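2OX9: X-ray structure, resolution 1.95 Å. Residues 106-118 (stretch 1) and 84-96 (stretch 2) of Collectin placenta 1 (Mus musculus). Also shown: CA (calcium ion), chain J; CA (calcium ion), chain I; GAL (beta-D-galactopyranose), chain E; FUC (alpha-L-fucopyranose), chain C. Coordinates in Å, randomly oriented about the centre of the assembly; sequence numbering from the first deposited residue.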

# COMPACT_ATOMS: atom_id res chain seq x y z
N CYS A 106 3.06 6.84 -5.93
CA CYS A 106 2.99 5.84 -4.86
C CYS A 106 1.55 5.75 -4.36
O CYS A 106 0.90 6.76 -4.16
CB CYS A 106 3.96 6.25 -3.74
SG CYS A 106 5.71 5.94 -4.19
N ALA A 107 1.05 4.53 -4.17
CA ALA A 107 -0.33 4.34 -3.74
C ALA A 107 -0.50 4.06 -2.26
O ALA A 107 0.38 3.46 -1.63
CB ALA A 107 -0.98 3.22 -4.55
N GLY A 108 -1.65 4.48 -1.73
CA GLY A 108 -1.97 4.27 -0.33
C GLY A 108 -3.47 4.28 -0.07
O GLY A 108 -4.26 4.77 -0.89
N LEU A 109 -3.86 3.72 1.07
CA LEU A 109 -5.26 3.63 1.47
C LEU A 109 -5.70 4.86 2.25
O LEU A 109 -5.04 5.27 3.21
CB LEU A 109 -5.47 2.37 2.34
CG LEU A 109 -4.96 1.04 1.76
CD1 LEU A 109 -5.20 -0.10 2.73
CD2 LEU A 109 -5.67 0.76 0.47
N ILE A 110 -6.81 5.47 1.84
CA ILE A 110 -7.34 6.63 2.54
C ILE A 110 -8.71 6.30 3.15
O ILE A 110 -8.95 5.15 3.53
CB ILE A 110 -7.45 7.86 1.60
CG1 ILE A 110 -8.18 7.47 0.32
CG2 ILE A 110 -6.05 8.40 1.29
CD1 ILE A 110 -8.42 8.64 -0.62
N TYR A 111 -9.60 7.28 3.23
CA TYR A 111 -10.91 7.03 3.84
C TYR A 111 -11.66 5.86 3.22
O TYR A 111 -11.64 5.66 2.01
CB TYR A 111 -11.79 8.27 3.77
CG TYR A 111 -13.09 8.12 4.55
CD1 TYR A 111 -13.08 7.93 5.93
CD2 TYR A 111 -14.31 8.11 3.89
CE1 TYR A 111 -14.27 7.74 6.64
CE2 TYR A 111 -15.50 7.92 4.58
CZ TYR A 111 -15.48 7.74 5.96
OH TYR A 111 -16.66 7.57 6.64
N ALA A 112 -12.31 5.08 4.08
CA ALA A 112 -13.10 3.94 3.62
C ALA A 112 -12.28 2.89 2.88
O ALA A 112 -12.84 2.01 2.22
CB ALA A 112 -14.26 4.44 2.73
N GLY A 113 -10.96 2.97 2.99
CA GLY A 113 -10.12 2.00 2.31
C GLY A 113 -9.84 2.29 0.84
O GLY A 113 -9.07 1.56 0.21
N GLN A 114 -10.43 3.33 0.27
CA GLN A 114 -10.18 3.63 -1.14
C GLN A 114 -8.72 3.99 -1.38
O GLN A 114 -8.01 4.39 -0.46
CB GLN A 114 -11.07 4.77 -1.63
CG GLN A 114 -12.54 4.61 -1.30
CD GLN A 114 -13.40 5.61 -2.04
OE1 GLN A 114 -13.90 5.32 -3.13
NE2 GLN A 114 -13.58 6.79 -1.47
N TRP A 115 -8.28 3.87 -2.63
CA TRP A 115 -6.89 4.17 -2.96
C TRP A 115 -6.70 5.57 -3.51
O TRP A 115 -7.57 6.13 -4.17
CB TRP A 115 -6.33 3.16 -3.97
CG TRP A 115 -6.49 1.71 -3.59
CD1 TRP A 115 -6.99 1.21 -2.43
CD2 TRP A 115 -6.16 0.58 -4.40
NE1 TRP A 115 -6.99 -0.16 -2.46
CE2 TRP A 115 -6.48 -0.58 -3.66
CE3 TRP A 115 -5.61 0.43 -5.69
CZ2 TRP A 115 -6.28 -1.87 -4.16
CZ3 TRP A 115 -5.41 -0.85 -6.19
CH2 TRP A 115 -5.75 -1.98 -5.42
N ASN A 116 -5.53 6.11 -3.23
CA ASN A 116 -5.16 7.43 -3.70
C ASN A 116 -3.67 7.43 -4.00
O ASN A 116 -2.91 6.71 -3.36
CB ASN A 116 -5.45 8.48 -2.65
CG ASN A 116 -4.83 9.81 -2.98
OD1 ASN A 116 -5.03 10.33 -4.08
ND2 ASN A 116 -4.07 10.37 -2.05
N ASP A 117 -3.26 8.22 -4.98
CA ASP A 117 -1.85 8.31 -5.32
C ASP A 117 -1.27 9.50 -4.57
O ASP A 117 -1.87 10.57 -4.53
CB ASP A 117 -1.67 8.44 -6.84
CG ASP A 117 -2.46 9.60 -7.44
OD1 ASP A 117 -3.51 9.97 -6.89
OD2 ASP A 117 -2.04 10.12 -8.50
N PHE A 118 -0.12 9.28 -3.92
CA PHE A 118 0.56 10.33 -3.16
C PHE A 118 1.96 10.55 -3.74
O PHE A 118 2.47 9.71 -4.48
CB PHE A 118 0.78 9.95 -1.70
CG PHE A 118 -0.46 9.58 -0.93
CD1 PHE A 118 -1.00 8.31 -1.03
CD2 PHE A 118 -1.02 10.49 -0.04
CE1 PHE A 118 -2.10 7.95 -0.25
CE2 PHE A 118 -2.11 10.13 0.75
CZ PHE A 118 -2.65 8.86 0.64
CA CA J . -3.80 11.66 -5.67
CA CA I . 1.90 8.90 -11.15
C1 GAL E . -5.30 15.14 -1.75
C2 GAL E . -4.59 13.84 -2.11
C3 GAL E . -3.68 14.05 -3.32
C4 GAL E . -4.45 14.69 -4.48
C5 GAL E . -5.19 15.95 -4.00
C6 GAL E . -6.07 16.54 -5.09
O2 GAL E . -3.81 13.41 -1.00
O3 GAL E . -3.17 12.79 -3.73
O4 GAL E . -5.37 13.75 -5.01
O5 GAL E . -6.04 15.63 -2.88
O6 GAL E . -6.49 17.85 -4.75
C1 FUC C . -9.81 15.00 -1.35
C2 FUC C . -10.68 15.37 -2.55
C3 FUC C . -9.90 15.22 -3.85
C4 FUC C . -9.32 13.81 -3.95
C5 FUC C . -8.45 13.52 -2.72
C6 FUC C . -7.92 12.09 -2.72
O2 FUC C . -11.12 16.72 -2.43
O3 FUC C . -10.74 15.48 -4.96
O4 FUC C . -10.37 12.86 -4.03
O5 FUC C . -9.24 13.69 -1.51
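Stretch 2 84-96: DYKNWKAGQPDNW

Trp115 is the centre of the contact and has the largest area covered by the other stretch. Its CA-to-CB bond points toward stretch 2, with chi1 in the m well. The CB of Asn87 lies over its five-membered ring, 3.7 Å from the ring centroid and close to the ring normal. At the far end of the indole, Trp115 CH2 is 3.6 Å from Tyr85 O, Trp115 CZ3 is 3.7 Å from Lys86 CA, and Trp115 CZ2 is 3.8 Å from Tyr85 CE2.

Trp88 packs against the same residue. The edge of the Trp115 ring is directed at the face of Trp88, with planes at 77°. Trp115 CB is 3.7 Å from Trp88 CE3. The CA-to-CB bond of Trp88 points away from stretch 1, but the indole returns to it. Its CH2 reaches within 4.1 Å of Ala107 CB, and its CZ3 lies 3.8 Å from Asp117 N, near the ring plane. That nitrogen is buried here without a polar partner.

Stretch 1 is a hairpin: strands 106-109 and 115-118 are joined by a loop. Stretch 2 has no regular helix or strand. It meets the second strand at a single beta bridge, Trp115 with Trp88. Trp115 N donates to Asn87 O at 2.8 Å, and Lys89 N donates to Trp115 O at 3.0 Å. Stretch 2 advances in the same direction as this strand, from Trp88 beside Trp115 to Pro93 beside Asp117. Between them the chain makes a type II turn from Lys89 to Gln92, closed by Gln92 N to Lys89 O at 3.0 Å. Gly91 has phi/psi of 100/-21, which calls for glycine.

Beside the bridge, Gln114 NE2 lies 3.5 Å from Lys89 CG, and Ile110 CD1 is 4.0 Å from Lys89 CD. Water 2 joins Ala90 N, at 2.9 Å from its oxygen, to Gln114 OE1, at 2.6 Å.

The polar edge begins past the turn. The peptide bond before Pro93 is cis. Asn95 N donates to Asp117 OD2 at 2.7 Å, and Asp94 N makes a weak bond to Asp117 OD1 at 3.2 Å. Calcium J gathers oxygens from both stretches: Gln92 OE1 and Asn116 OD1 at 2.4 Å each, Asp94 OD1 at 2.5 Å, Asp117 OD1 at 2.1 Å and Asp117 O at 2.5 Å. The shared ion explains why Asp94 OD1 and Asp117 OD1 can sit 3.1 Å apart. Galactose completes this edge, with its O3 2.3 Å and its O4 2.7 Å from calcium J.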

# COMPACT_ATOMS: atom_id res chain seq x y z
N ASP A 84 -4.52 -5.54 -11.16
CA ASP A 84 -5.70 -6.27 -11.63
C ASP A 84 -6.87 -5.65 -10.87
O ASP A 84 -7.49 -4.69 -11.34
CB ASP A 84 -5.58 -7.75 -11.27
CG ASP A 84 -6.70 -8.59 -11.85
OD1 ASP A 84 -7.83 -8.07 -11.96
OD2 ASP A 84 -6.46 -9.77 -12.18
N TYR A 85 -7.18 -6.21 -9.70
CA TYR A 85 -8.25 -5.67 -8.86
C TYR A 85 -7.80 -4.25 -8.52
O TYR A 85 -6.62 -4.04 -8.28
CB TYR A 85 -8.37 -6.47 -7.55
CG TYR A 85 -9.16 -5.76 -6.49
CD1 TYR A 85 -10.56 -5.79 -6.49
CD2 TYR A 85 -8.53 -4.98 -5.51
CE1 TYR A 85 -11.30 -5.07 -5.56
CE2 TYR A 85 -9.27 -4.25 -4.57
CZ TYR A 85 -10.65 -4.30 -4.61
OH TYR A 85 -11.39 -3.58 -3.71
N LYS A 86 -8.72 -3.30 -8.51
CA LYS A 86 -8.38 -1.91 -8.19
C LYS A 86 -9.46 -1.30 -7.30
O LYS A 86 -10.61 -1.71 -7.34
CB LYS A 86 -8.30 -1.06 -9.47
CG LYS A 86 -7.64 -1.74 -10.65
CD LYS A 86 -7.77 -0.89 -11.90
CE LYS A 86 -7.31 -1.68 -13.13
NZ LYS A 86 -7.24 -0.84 -14.37
N ASN A 87 -9.09 -0.29 -6.50
CA ASN A 87 -10.06 0.36 -5.64
C ASN A 87 -9.76 1.84 -5.50
O ASN A 87 -9.83 2.39 -4.41
CB ASN A 87 -10.06 -0.32 -4.26
CG ASN A 87 -11.26 0.10 -3.39
OD1 ASN A 87 -12.36 0.33 -3.90
ND2 ASN A 87 -11.04 0.17 -2.08
N TRP A 88 -9.41 2.50 -6.61
CA TRP A 88 -9.13 3.93 -6.56
C TRP A 88 -10.40 4.68 -6.21
O TRP A 88 -11.49 4.26 -6.58
CB TRP A 88 -8.67 4.47 -7.92
CG TRP A 88 -7.42 3.87 -8.46
CD1 TRP A 88 -7.32 2.97 -9.48
CD2 TRP A 88 -6.08 4.16 -8.05
NE1 TRP A 88 -6.00 2.68 -9.73
CE2 TRP A 88 -5.22 3.40 -8.87
CE3 TRP A 88 -5.53 4.99 -7.07
CZ2 TRP A 88 -3.82 3.45 -8.74
CZ3 TRP A 88 -4.14 5.04 -6.93
CH2 TRP A 88 -3.31 4.27 -7.77
N LYS A 89 -10.25 5.79 -5.50
CA LYS A 89 -11.38 6.64 -5.18
C LYS A 89 -11.68 7.31 -6.53
O LYS A 89 -10.78 7.46 -7.36
CB LYS A 89 -10.97 7.69 -4.15
CG LYS A 89 -12.04 8.76 -3.88
CD LYS A 89 -11.52 9.81 -2.91
CE LYS A 89 -12.54 10.91 -2.69
NZ LYS A 89 -12.00 11.95 -1.79
N ALA A 90 -12.93 7.69 -6.76
CA ALA A 90 -13.30 8.32 -8.03
C ALA A 90 -12.48 9.60 -8.24
O ALA A 90 -12.39 10.44 -7.34
CB ALA A 90 -14.79 8.65 -8.04
N GLY A 91 -11.89 9.74 -9.42
CA GLY A 91 -11.08 10.91 -9.70
C GLY A 91 -9.60 10.63 -9.54
O GLY A 91 -8.76 11.35 -10.08
N GLN A 92 -9.29 9.58 -8.79
CA GLN A 92 -7.90 9.17 -8.57
C GLN A 92 -7.58 8.00 -9.49
O GLN A 92 -8.47 7.25 -9.88
CB GLN A 92 -7.70 8.74 -7.12
CG GLN A 92 -7.94 9.85 -6.13
CD GLN A 92 -7.20 11.11 -6.52
OE1 GLN A 92 -5.98 11.11 -6.63
NE2 GLN A 92 -7.95 12.20 -6.72
N PRO A 93 -6.30 7.83 -9.88
CA PRO A 93 -5.13 8.64 -9.52
C PRO A 93 -5.10 9.94 -10.33
O PRO A 93 -5.43 9.94 -11.51
CB PRO A 93 -3.95 7.72 -9.85
CG PRO A 93 -4.48 6.90 -10.99
CD PRO A 93 -5.89 6.59 -10.57
N ASP A 94 -4.71 11.04 -9.69
CA ASP A 94 -4.69 12.31 -10.40
C ASP A 94 -3.30 12.88 -10.68
O ASP A 94 -3.18 13.92 -11.34
CB ASP A 94 -5.53 13.34 -9.63
CG ASP A 94 -5.00 13.61 -8.23
OD1 ASP A 94 -4.05 12.92 -7.80
OD2 ASP A 94 -5.53 14.52 -7.56
N ASN A 95 -2.27 12.22 -10.17
CA ASN A 95 -0.88 12.65 -10.38
C ASN A 95 -0.71 14.14 -10.07
O ASN A 95 -0.06 14.87 -10.81
CB ASN A 95 -0.46 12.35 -11.82
CG ASN A 95 1.03 12.11 -11.97
OD1 ASN A 95 1.63 11.35 -11.20
ND2 ASN A 95 1.64 12.74 -12.96
N TRP A 96 -1.32 14.58 -8.97
CA TRP A 96 -1.28 15.98 -8.56
C TRP A 96 0.14 16.53 -8.52
O TRP A 96 1.06 15.89 -8.01
CB TRP A 96 -1.93 16.10 -7.18
CG TRP A 96 -2.45 17.46 -6.85
CD1 TRP A 96 -1.99 18.30 -5.88
CD2 TRP A 96 -3.56 18.12 -7.46
NE1 TRP A 96 -2.75 19.44 -5.84
CE2 TRP A 96 -3.73 19.36 -6.80
CE3 TRP A 96 -4.44 17.78 -8.50
CZ2 TRP A 96 -4.74 20.26 -7.14
CZ3 TRP A 96 -5.45 18.69 -8.84
CH2 TRP A 96 -5.59 19.91 -8.16
O HOH W 1 -12.41 -0.37 0.88
O HOH W 2 -15.05 6.72 -5.05
O HOH W 3 -0.65 9.46 -10.73